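PDB 4GDI: neuraminidase from Influenza A virus, which is a neuraminidase-like ectodomain that forms a tetramer of beta-propellers and may remove terminal sialic acid, although its putative active site has diverged. Local coordinates for residues S123-K128 / G143-P148; F137-G142 / V163-N168; S172-Y177 / G194-Y199. All blocks are in the same frame, centred on the assembly; numbering follows the deposited sequence.

Contact 1: residues S123-K128 / G143-P148; sequences SFIMIK and GPLRLP
S123 meets L145, and I125 meets L145 and L147, where one blade of the neuraminidase beta-propeller hands the chain on to the next. I125 lies on strand 124-129 of a four-stranded antiparallel blade. L145 and L147 belong to the irregular loop that leads away from that blade's outermost strand. The contact is buried, and it has a polar end and an apolar end.

At the polar end S123 holds OG anti to its backbone N (chi1 174°), and OG accepts from L145 N at 2.9 Å. The bond is bent, with 135° at the hydrogen. S123 CB also rests 3.6 Å from P144 CA. The peptide bond before P144 is cis.

At the apolar end the tip of I125 meets L145 and L147. I125 CD1 sits 3.8 Å from L145 CB, and these two side chains cross obliquely. L145 CD1 passes over the strand backbone, 4.0 Å from F124 CA. I125 CG1 lies anti to its own carbonyl carbon, and chi2 of 169° extends CD1 away from the strand. V163 of the following blade also packs on I125 and L147.

F124 and M126 turn from the loop. They pack on I369 and P23 of the second subunit, so the strand lies between the loop and the subunit interface. R146 also points away from the strand, to E198 and the backbone of D165 and G166. L147 comes from the other end of the loop and meets I125 tip to tip, with L147 CG 3.9 Å from I125 CD1.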
loop_
_atom_site.group_PDB
_atom_site.type_symbol
_atom_site.label_atom_id
_atom_site.label_comp_id
_atom_site.label_asym_id
_atom_site.label_seq_id
_atom_site.Cartn_x
_atom_site.Cartn_y
_atom_site.Cartn_z
ATOM N N SER A 123 -28.916 1.182 -23.157
ATOM C CA SER A 123 -27.743 0.431 -22.742
ATOM C C SER A 123 -26.607 0.494 -23.783
ATOM O O SER A 123 -26.827 0.381 -24.993
ATOM C CB SER A 123 -28.123 -1.027 -22.442
ATOM O OG SER A 123 -26.967 -1.814 -22.173
ATOM N N PHE A 124 -25.385 0.673 -23.301
ATOM C CA PHE A 124 -24.228 0.650 -24.176
ATOM C C PHE A 124 -23.047 -0.002 -23.462
ATOM O O PHE A 124 -22.986 -0.048 -22.238
ATOM C CB PHE A 124 -23.858 2.072 -24.631
ATOM C CG PHE A 124 -23.327 2.935 -23.525
ATOM C CD1 PHE A 124 -24.182 3.507 -22.607
ATOM C CD2 PHE A 124 -21.964 3.169 -23.403
ATOM C CE1 PHE A 124 -23.692 4.289 -21.580
ATOM C CE2 PHE A 124 -21.473 3.942 -22.379
ATOM C CZ PHE A 124 -22.337 4.506 -21.468
ATOM N N ILE A 125 -22.109 -0.511 -24.247
ATOM C CA ILE A 125 -20.897 -1.076 -23.701
ATOM C C ILE A 125 -19.724 -0.175 -24.060
ATOM O O ILE A 125 -19.683 0.391 -25.165
ATOM C CB ILE A 125 -20.696 -2.534 -24.209
ATOM C CG1 ILE A 125 -21.597 -3.472 -23.401
ATOM C CG2 ILE A 125 -19.227 -2.963 -24.094
ATOM C CD1 ILE A 125 -21.713 -4.897 -23.967
ATOM N N MET A 126 -18.804 0.008 -23.113
ATOM C CA MET A 126 -17.527 0.626 -23.435
ATOM C C MET A 126 -16.379 -0.291 -23.033
ATOM O O MET A 126 -16.486 -1.104 -22.099
ATOM C CB MET A 126 -17.374 2.027 -22.821
ATOM C CG MET A 126 -17.536 2.123 -21.336
ATOM S SD MET A 126 -17.404 3.835 -20.706
ATOM C CE MET A 126 -18.232 3.575 -19.145
ATOM N N ILE A 127 -15.290 -0.165 -23.781
ATOM C CA ILE A 127 -14.131 -1.018 -23.628
ATOM C C ILE A 127 -12.949 -0.130 -23.330
ATOM O O ILE A 127 -12.753 0.909 -23.974
ATOM C CB ILE A 127 -13.864 -1.815 -24.917
ATOM C CG1 ILE A 127 -15.155 -2.509 -25.358
ATOM C CG2 ILE A 127 -12.724 -2.807 -24.708
ATOM C CD1 ILE A 127 -15.028 -3.297 -26.639
ATOM N N LYS A 128 -12.173 -0.538 -22.337
ATOM C CA LYS A 128 -10.943 0.149 -21.968
ATOM C C LYS A 128 -9.768 -0.803 -22.165
ATOM O O LYS A 128 -9.835 -1.978 -21.774
ATOM C CB LYS A 128 -11.049 0.587 -20.506
ATOM C CG LYS A 128 -10.090 1.670 -20.069
ATOM C CD LYS A 128 -10.477 2.141 -18.671
ATOM C CE LYS A 128 -9.374 2.953 -17.997
ATOM N NZ LYS A 128 -9.593 3.081 -16.524
ATOM N N GLY A 143 -31.959 -4.084 -25.833
ATOM C CA GLY A 143 -31.245 -3.973 -24.577
ATOM C C GLY A 143 -31.921 -4.715 -23.450
ATOM O O GLY A 143 -32.960 -5.332 -23.648
ATOM N N PRO A 144 -31.301 -4.699 -22.266
ATOM C CA PRO A 144 -29.978 -4.097 -22.082
ATOM C C PRO A 144 -28.880 -4.990 -22.643
ATOM O O PRO A 144 -29.065 -6.205 -22.745
ATOM C CB PRO A 144 -29.852 -4.016 -20.562
ATOM C CG PRO A 144 -30.650 -5.179 -20.066
ATOM C CD PRO A 144 -31.804 -5.324 -21.029
ATOM N N LEU A 145 -27.765 -4.408 -23.049
ATOM C CA LEU A 145 -26.573 -5.206 -23.286
ATOM C C LEU A 145 -26.108 -5.813 -21.968
ATOM O O LEU A 145 -26.183 -5.170 -20.919
ATOM C CB LEU A 145 -25.470 -4.370 -23.916
ATOM C CG LEU A 145 -25.798 -3.903 -25.327
ATOM C CD1 LEU A 145 -24.718 -2.964 -25.812
ATOM C CD2 LEU A 145 -25.964 -5.084 -26.279
ATOM N N ARG A 146 -25.655 -7.061 -22.043
ATOM C CA ARG A 146 -25.281 -7.829 -20.867
ATOM C C ARG A 146 -23.924 -8.491 -21.057
ATOM O O ARG A 146 -23.718 -9.250 -22.001
ATOM C CB ARG A 146 -26.346 -8.895 -20.573
ATOM C CG ARG A 146 -27.744 -8.298 -20.402
ATOM C CD ARG A 146 -28.773 -9.337 -20.036
ATOM N NE ARG A 146 -29.078 -10.334 -21.061
ATOM C CZ ARG A 146 -29.820 -10.122 -22.147
ATOM N NH1 ARG A 146 -30.263 -8.905 -22.448
ATOM N NH2 ARG A 146 -30.093 -11.132 -22.963
ATOM N N LEU A 147 -22.996 -8.156 -20.167
ATOM C CA LEU A 147 -21.705 -8.830 -20.080
ATOM C C LEU A 147 -21.765 -9.989 -19.077
ATOM O O LEU A 147 -22.552 -9.955 -18.135
ATOM C CB LEU A 147 -20.633 -7.814 -19.708
ATOM C CG LEU A 147 -20.353 -6.856 -20.873
ATOM C CD1 LEU A 147 -19.678 -5.531 -20.454
ATOM C CD2 LEU A 147 -19.487 -7.577 -21.893
ATOM N N PRO A 148 -20.925 -11.021 -19.271
ATOM C CA PRO A 148 -21.169 -12.261 -18.516
ATOM C C PRO A 148 -20.678 -12.321 -17.064
ATOM O O PRO A 148 -20.938 -13.323 -16.392
ATOM C CB PRO A 148 -20.437 -13.311 -19.344
ATOM C CG PRO A 148 -19.334 -12.558 -20.019
ATOM C CD PRO A 148 -19.867 -11.182 -20.284
#

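Contact 2: residues F137-G142 / V163-N168; sequences FSASRG and VSDGPN. With NAG (2-acetamido-2-deoxy-beta-D-glucopyranose), chain P.
D165 reaches S140 and R141 with its CG anti to its own backbone N (chi1 -165°). A chi2 of -13° sets OD1 on the CA side and turns OD2 outward. OD2 is then gripped by two successive backbone N-H groups. The bond from S140 N to D165 OD2 is 2.9 Å and nearly straight, with 168° at the hydrogen, and it falls on the syn lone pair of OD2. R141 N also lies 2.9 Å from D165 OD2, but it comes from above the carboxylate plane, and its bond is more bent. A water donates to OD2 as well and lies 3.2 Å from S140 OG. The other oxygen, OD1, accepts from G166 N and G143 N. This many donors would favour an ionised carboxylate.

R141 brings its CB against the carboxylate, 3.6 Å from D165 OD2. Its chain then bends at chi2; its CG packs on V173 and its guanidinium leads away toward that of R175. R141 NE is 6.3 Å from D165 OD2, so the two opposite charges do not touch.

The backbone beyond D165 also takes part. R141 O receives a CA-H contact from G166 CA at 3.5 Å and lies against P167 CD. At the strand end of the contact, V163 CG2 meets the edge of the F137 ring, 4.2 Å from F137 CZ. The same ring stacks with Y177. N168 touches a sugar instead, with its side chain beside NAG.

F137 and S138 end the outermost strand of one blade, and V163-D165 end the second strand of the following blade. The carboxylate thus pins the turn that leaves one blade to the end of an inner strand of its neighbour, an inter-blade junction of the neuraminidase beta-propeller.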
loop_
_atom_site.group_PDB
_atom_site.type_symbol
_atom_site.label_atom_id
_atom_site.label_comp_id
_atom_site.label_asym_id
_atom_site.label_seq_id
_atom_site.Cartn_x
_atom_site.Cartn_y
_atom_site.Cartn_z
ATOM N N PHE A 137 -20.154 0.429 -28.125
ATOM C CA PHE A 137 -21.281 0.115 -28.990
ATOM C C PHE A 137 -22.578 0.023 -28.173
ATOM O O PHE A 137 -22.552 -0.193 -26.964
ATOM C CB PHE A 137 -21.021 -1.154 -29.813
ATOM C CG PHE A 137 -20.670 -2.362 -28.988
ATOM C CD1 PHE A 137 -21.656 -3.204 -28.522
ATOM C CD2 PHE A 137 -19.348 -2.666 -28.711
ATOM C CE1 PHE A 137 -21.336 -4.336 -27.769
ATOM C CE2 PHE A 137 -19.013 -3.793 -27.950
ATOM C CZ PHE A 137 -20.015 -4.626 -27.482
ATOM N N SER A 138 -23.706 0.213 -28.844
ATOM C CA SER A 138 -25.003 0.318 -28.178
ATOM C C SER A 138 -25.901 -0.873 -28.467
ATOM O O SER A 138 -25.718 -1.573 -29.455
ATOM C CB SER A 138 -25.717 1.588 -28.643
ATOM O OG SER A 138 -24.974 2.746 -28.317
ATOM N N ALA A 139 -26.887 -1.077 -27.604
ATOM C CA ALA A 139 -27.902 -2.092 -27.823
ATOM C C ALA A 139 -28.457 -1.991 -29.228
ATOM O O ALA A 139 -28.583 -0.895 -29.777
ATOM C CB ALA A 139 -29.027 -1.920 -26.824
ATOM N N SER A 140 -28.805 -3.128 -29.815
ATOM C CA SER A 140 -29.432 -3.117 -31.134
ATOM C C SER A 140 -30.674 -4.001 -31.197
ATOM O O SER A 140 -31.386 -3.998 -32.194
ATOM C CB SER A 140 -28.426 -3.550 -32.204
ATOM O OG SER A 140 -28.077 -4.914 -32.054
ATOM N N ARG A 141 -30.931 -4.755 -30.134
ATOM C CA ARG A 141 -32.088 -5.633 -30.093
ATOM C C ARG A 141 -32.961 -5.302 -28.890
ATOM O O ARG A 141 -33.685 -6.153 -28.373
ATOM C CB ARG A 141 -31.638 -7.091 -30.056
ATOM C CG ARG A 141 -30.869 -7.525 -31.297
ATOM C CD ARG A 141 -31.787 -7.628 -32.510
ATOM N NE ARG A 141 -31.201 -8.436 -33.577
ATOM C CZ ARG A 141 -30.394 -7.971 -34.531
ATOM N NH1 ARG A 141 -30.050 -6.687 -34.570
ATOM N NH2 ARG A 141 -29.923 -8.799 -35.455
ATOM N N GLY A 142 -32.888 -4.056 -28.437
ATOM C CA GLY A 142 -33.765 -3.587 -27.379
ATOM C C GLY A 142 -33.104 -3.434 -26.025
ATOM O O GLY A 142 -33.630 -2.735 -25.152
ATOM N N VAL A 163 -21.350 -11.269 -25.566
ATOM C CA VAL A 163 -22.255 -10.182 -25.206
ATOM C C VAL A 163 -23.701 -10.571 -25.527
ATOM O O VAL A 163 -23.978 -11.101 -26.603
ATOM C CB VAL A 163 -21.909 -8.908 -25.993
ATOM C CG1 VAL A 163 -22.933 -7.821 -25.728
ATOM C CG2 VAL A 163 -20.504 -8.426 -25.645
ATOM N N SER A 164 -24.621 -10.302 -24.602
ATOM C CA SER A 164 -26.030 -10.643 -24.810
ATOM C C SER A 164 -26.896 -9.385 -24.876
ATOM O O SER A 164 -26.565 -8.357 -24.281
ATOM C CB SER A 164 -26.537 -11.572 -23.711
ATOM O OG SER A 164 -25.756 -12.749 -23.645
ATOM N N ASP A 165 -28.001 -9.492 -25.610
ATOM C CA ASP A 165 -28.888 -8.366 -25.907
ATOM C C ASP A 165 -30.310 -8.913 -25.923
ATOM O O ASP A 165 -30.512 -10.132 -25.961
ATOM C CB ASP A 165 -28.523 -7.782 -27.269
ATOM C CG ASP A 165 -29.122 -6.397 -27.519
ATOM O OD1 ASP A 165 -30.023 -5.957 -26.771
ATOM O OD2 ASP A 165 -28.694 -5.763 -28.510
ATOM N N GLY A 166 -31.299 -8.027 -25.875
ATOM C CA GLY A 166 -32.690 -8.447 -25.908
ATOM C C GLY A 166 -33.367 -8.435 -24.550
ATOM O O GLY A 166 -32.816 -8.930 -23.575
ATOM N N PRO A 167 -34.592 -7.878 -24.477
ATOM C CA PRO A 167 -35.298 -7.710 -23.198
ATOM C C PRO A 167 -35.825 -8.993 -22.567
ATOM O O PRO A 167 -36.072 -9.010 -21.367
ATOM C CB PRO A 167 -36.492 -6.820 -23.570
ATOM C CG PRO A 167 -36.693 -7.032 -25.024
ATOM C CD PRO A 167 -35.313 -7.228 -25.585
ATOM N N ASN A 168 -36.012 -10.046 -23.350
ATOM C CA ASN A 168 -36.630 -11.256 -22.821
ATOM C C ASN A 168 -35.814 -12.522 -23.026
ATOM O O ASN A 168 -35.292 -12.768 -24.110
ATOM C CB ASN A 168 -38.017 -11.431 -23.435
ATOM C CG ASN A 168 -38.908 -10.238 -23.175
ATOM O OD1 ASN A 168 -39.375 -9.586 -24.106
ATOM N ND2 ASN A 168 -39.131 -9.933 -21.897
HETATM C C1 NAG P . -41.340 -13.874 -23.631
HETATM C C2 NAG P . -42.693 -13.640 -24.305
HETATM C C3 NAG P . -43.176 -12.223 -24.042
HETATM C C4 NAG P . -43.296 -12.080 -22.534
HETATM C C5 NAG P . -41.905 -12.270 -21.933
HETATM C C6 NAG P . -41.883 -12.019 -20.423
HETATM C C7 NAG P . -43.564 -14.714 -26.296
HETATM C C8 NAG P . -44.219 -14.195 -27.543
HETATM N N2 NAG P . -42.656 -13.918 -25.730
HETATM O O3 NAG P . -44.414 -11.986 -24.676
HETATM O O4 NAG P . -43.847 -10.826 -22.197
HETATM O O5 NAG P . -41.407 -13.565 -22.244
HETATM O O6 NAG P . -42.589 -13.009 -19.704
HETATM O O7 NAG P . -43.872 -15.817 -25.843
HETATM O O HOH W 1 -26.747 -7.122 -30.183
#

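Contact 3: residues S172-Y177 / G194-Y199; sequences SVHRIY and GINFEY
F197 packs on one face of the H174 ring, and S172 is bonded to N196, where strand 173-180 of one propeller blade meets the loop leading to the next blade. The tight part surrounds the imidazole. F197 CB sits over the centre of the H174 ring, 3.8 Å above its plane, in a CH-pi contact. The F197 ring itself leads away to L225. At the edge of the imidazole, E198 OE2 approaches H174 CE1 to 3.4 Å.

S172 holds OG between its backbone N and carbonyl carbon (chi1 55°). There S172 OG is 2.7 Å from H174 NE2, in a hydrogen bond whose donor is not settled. The other ring nitrogen, H174 ND1, bonds to S164 OG.

The looser part lies at I195. A water lies 2.8 Å from S172 O and 2.9 Å from I195 O, though other acceptors compete for its protons. The I195 side chain turns to a fucose of the attached glycan.

N196 closes the tight side with its amide. N196 ND2 donates to S172 OG at 2.8 Å, in the amide plane, and to E198 OE2 at 3.0 Å, on the anti lone pair. E198 OE1 forms a salt bridge with R146 NE.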
loop_
_atom_site.group_PDB
_atom_site.type_symbol
_atom_site.label_atom_id
_atom_site.label_comp_id
_atom_site.label_asym_id
_atom_site.label_seq_id
_atom_site.Cartn_x
_atom_site.Cartn_y
_atom_site.Cartn_z
ATOM N N SER A 172 -33.570 -14.044 -26.615
ATOM C CA SER A 172 -32.294 -13.385 -26.379
ATOM C C SER A 172 -31.377 -13.487 -27.584
ATOM O O SER A 172 -31.493 -14.403 -28.398
ATOM C CB SER A 172 -31.612 -13.983 -25.151
ATOM O OG SER A 172 -31.479 -15.384 -25.275
ATOM N N VAL A 173 -30.459 -12.532 -27.694
ATOM C CA VAL A 173 -29.455 -12.541 -28.751
ATOM C C VAL A 173 -28.074 -12.638 -28.095
ATOM O O VAL A 173 -27.834 -12.014 -27.070
ATOM C CB VAL A 173 -29.566 -11.279 -29.626
ATOM C CG1 VAL A 173 -28.461 -11.246 -30.673
ATOM C CG2 VAL A 173 -30.936 -11.228 -30.292
ATOM N N HIS A 174 -27.190 -13.443 -28.675
ATOM C CA HIS A 174 -25.861 -13.667 -28.113
ATOM C C HIS A 174 -24.817 -13.577 -29.213
ATOM O O HIS A 174 -24.947 -14.197 -30.261
ATOM C CB HIS A 174 -25.820 -15.024 -27.411
ATOM C CG HIS A 174 -26.935 -15.203 -26.439
ATOM N ND1 HIS A 174 -26.937 -14.605 -25.194
ATOM C CD2 HIS A 174 -28.129 -15.829 -26.555
ATOM C CE1 HIS A 174 -28.062 -14.894 -24.573
ATOM N NE2 HIS A 174 -28.804 -15.643 -25.375
ATOM N N ARG A 175 -23.806 -12.753 -28.977
ATOM C CA ARG A 175 -22.753 -12.531 -29.949
ATOM C C ARG A 175 -21.374 -12.772 -29.337
ATOM O O ARG A 175 -21.139 -12.436 -28.176
ATOM C CB ARG A 175 -22.802 -11.081 -30.424
ATOM C CG ARG A 175 -24.048 -10.714 -31.186
ATOM C CD ARG A 175 -23.984 -9.270 -31.647
ATOM N NE ARG A 175 -25.056 -8.968 -32.583
ATOM C CZ ARG A 175 -25.193 -7.812 -33.223
ATOM N NH1 ARG A 175 -24.316 -6.829 -33.032
ATOM N NH2 ARG A 175 -26.211 -7.648 -34.062
ATOM N N ILE A 176 -20.469 -13.348 -30.125
ATOM C CA ILE A 176 -19.060 -13.348 -29.785
ATOM C C ILE A 176 -18.445 -12.093 -30.373
ATOM O O ILE A 176 -18.605 -11.819 -31.566
ATOM C CB ILE A 176 -18.305 -14.529 -30.398
ATOM C CG1 ILE A 176 -18.933 -15.847 -29.977
ATOM C CG2 ILE A 176 -16.835 -14.477 -29.961
ATOM C CD1 ILE A 176 -18.361 -17.041 -30.712
ATOM N N TYR A 177 -17.749 -11.332 -29.539
ATOM C CA TYR A 177 -16.969 -10.207 -30.012
ATOM C C TYR A 177 -15.477 -10.540 -29.963
ATOM O O TYR A 177 -14.982 -11.071 -28.969
ATOM C CB TYR A 177 -17.268 -8.981 -29.158
ATOM C CG TYR A 177 -18.518 -8.248 -29.567
ATOM C CD1 TYR A 177 -19.776 -8.672 -29.151
ATOM C CD2 TYR A 177 -18.441 -7.130 -30.370
ATOM C CE1 TYR A 177 -20.920 -7.988 -29.530
ATOM C CE2 TYR A 177 -19.577 -6.449 -30.764
ATOM C CZ TYR A 177 -20.807 -6.876 -30.343
ATOM O OH TYR A 177 -21.919 -6.170 -30.732
ATOM N N GLY A 194 -34.237 -21.357 -29.856
ATOM C CA GLY A 194 -34.771 -22.379 -28.973
ATOM C C GLY A 194 -34.138 -22.441 -27.595
ATOM O O GLY A 194 -34.571 -23.220 -26.743
ATOM N N ILE A 195 -33.114 -21.627 -27.355
ATOM C CA ILE A 195 -32.474 -21.611 -26.047
ATOM C C ILE A 195 -32.143 -20.191 -25.602
ATOM O O ILE A 195 -32.400 -19.236 -26.320
ATOM C CB ILE A 195 -31.172 -22.468 -26.015
ATOM C CG1 ILE A 195 -30.036 -21.777 -26.782
ATOM C CG2 ILE A 195 -31.428 -23.860 -26.562
ATOM C CD1 ILE A 195 -28.658 -22.395 -26.518
ATOM N N ASN A 196 -31.559 -20.089 -24.412
ATOM C CA ASN A 196 -31.073 -18.841 -23.837
ATOM C C ASN A 196 -29.666 -19.134 -23.308
ATOM O O ASN A 196 -29.430 -20.220 -22.783
ATOM C CB ASN A 196 -32.019 -18.400 -22.705
ATOM C CG ASN A 196 -31.497 -17.224 -21.914
ATOM O OD1 ASN A 196 -31.284 -17.321 -20.708
ATOM N ND2 ASN A 196 -31.320 -16.100 -22.576
ATOM N N PHE A 197 -28.746 -18.184 -23.452
ATOM C CA PHE A 197 -27.325 -18.419 -23.146
ATOM C C PHE A 197 -26.672 -17.241 -22.415
ATOM O O PHE A 197 -25.869 -16.503 -23.002
ATOM C CB PHE A 197 -26.553 -18.692 -24.443
ATOM C CG PHE A 197 -25.257 -19.458 -24.234
ATOM C CD1 PHE A 197 -24.105 -18.809 -23.802
ATOM C CD2 PHE A 197 -25.199 -20.836 -24.471
ATOM C CE1 PHE A 197 -22.919 -19.520 -23.604
ATOM C CE2 PHE A 197 -24.020 -21.548 -24.273
ATOM C CZ PHE A 197 -22.878 -20.891 -23.838
ATOM N N GLU A 198 -27.041 -17.058 -21.149
ATOM C CA GLU A 198 -26.539 -15.963 -20.321
ATOM C C GLU A 198 -25.332 -16.408 -19.488
ATOM O O GLU A 198 -25.083 -17.604 -19.318
ATOM C CB GLU A 198 -27.625 -15.478 -19.348
ATOM C CG GLU A 198 -28.960 -15.096 -20.000
ATOM C CD GLU A 198 -28.894 -13.829 -20.825
ATOM O OE1 GLU A 198 -28.076 -12.930 -20.520
ATOM O OE2 GLU A 198 -29.679 -13.727 -21.789
ATOM N N TYR A 199 -24.611 -15.427 -18.951
ATOM C CA TYR A 199 -23.583 -15.668 -17.947
ATOM C C TYR A 199 -22.466 -16.604 -18.422
ATOM O O TYR A 199 -21.978 -17.434 -17.643
ATOM C CB TYR A 199 -24.196 -16.280 -16.691
ATOM C CG TYR A 199 -25.436 -15.609 -16.155
ATOM C CD1 TYR A 199 -25.688 -14.264 -16.376
ATOM C CD2 TYR A 199 -26.354 -16.335 -15.397
ATOM C CE1 TYR A 199 -26.826 -13.654 -15.845
ATOM C CE2 TYR A 199 -27.497 -15.742 -14.877
ATOM C CZ TYR A 199 -27.722 -14.403 -15.099
ATOM O OH TYR A 199 -28.850 -13.823 -14.581
HETATM O O HOH W 2 -31.716 -17.190 -28.236
#

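Contacts 1 and 2 share one inter-blade junction of the propeller, and contact 3 lies at the next. The centres of contacts 1 and 2 are about 8 Å apart, and their segments alternate along the chain. Contact 1 packs strand 124-129 on the connecting loop. Contact 2 joins the end of the neighbouring strand 132-138 and its turn to strand 158-165 of the next blade. Contact 3 comes later, its centre about 10 Å from that of contact 2 and about 13 Å from that of contact 1. It leads toward the blade from strand 200-205 to strand 233-236. R146 of contact 1 bonds to both others. Adjacent blades are linked through connecting loops and by direct packing of strand residues.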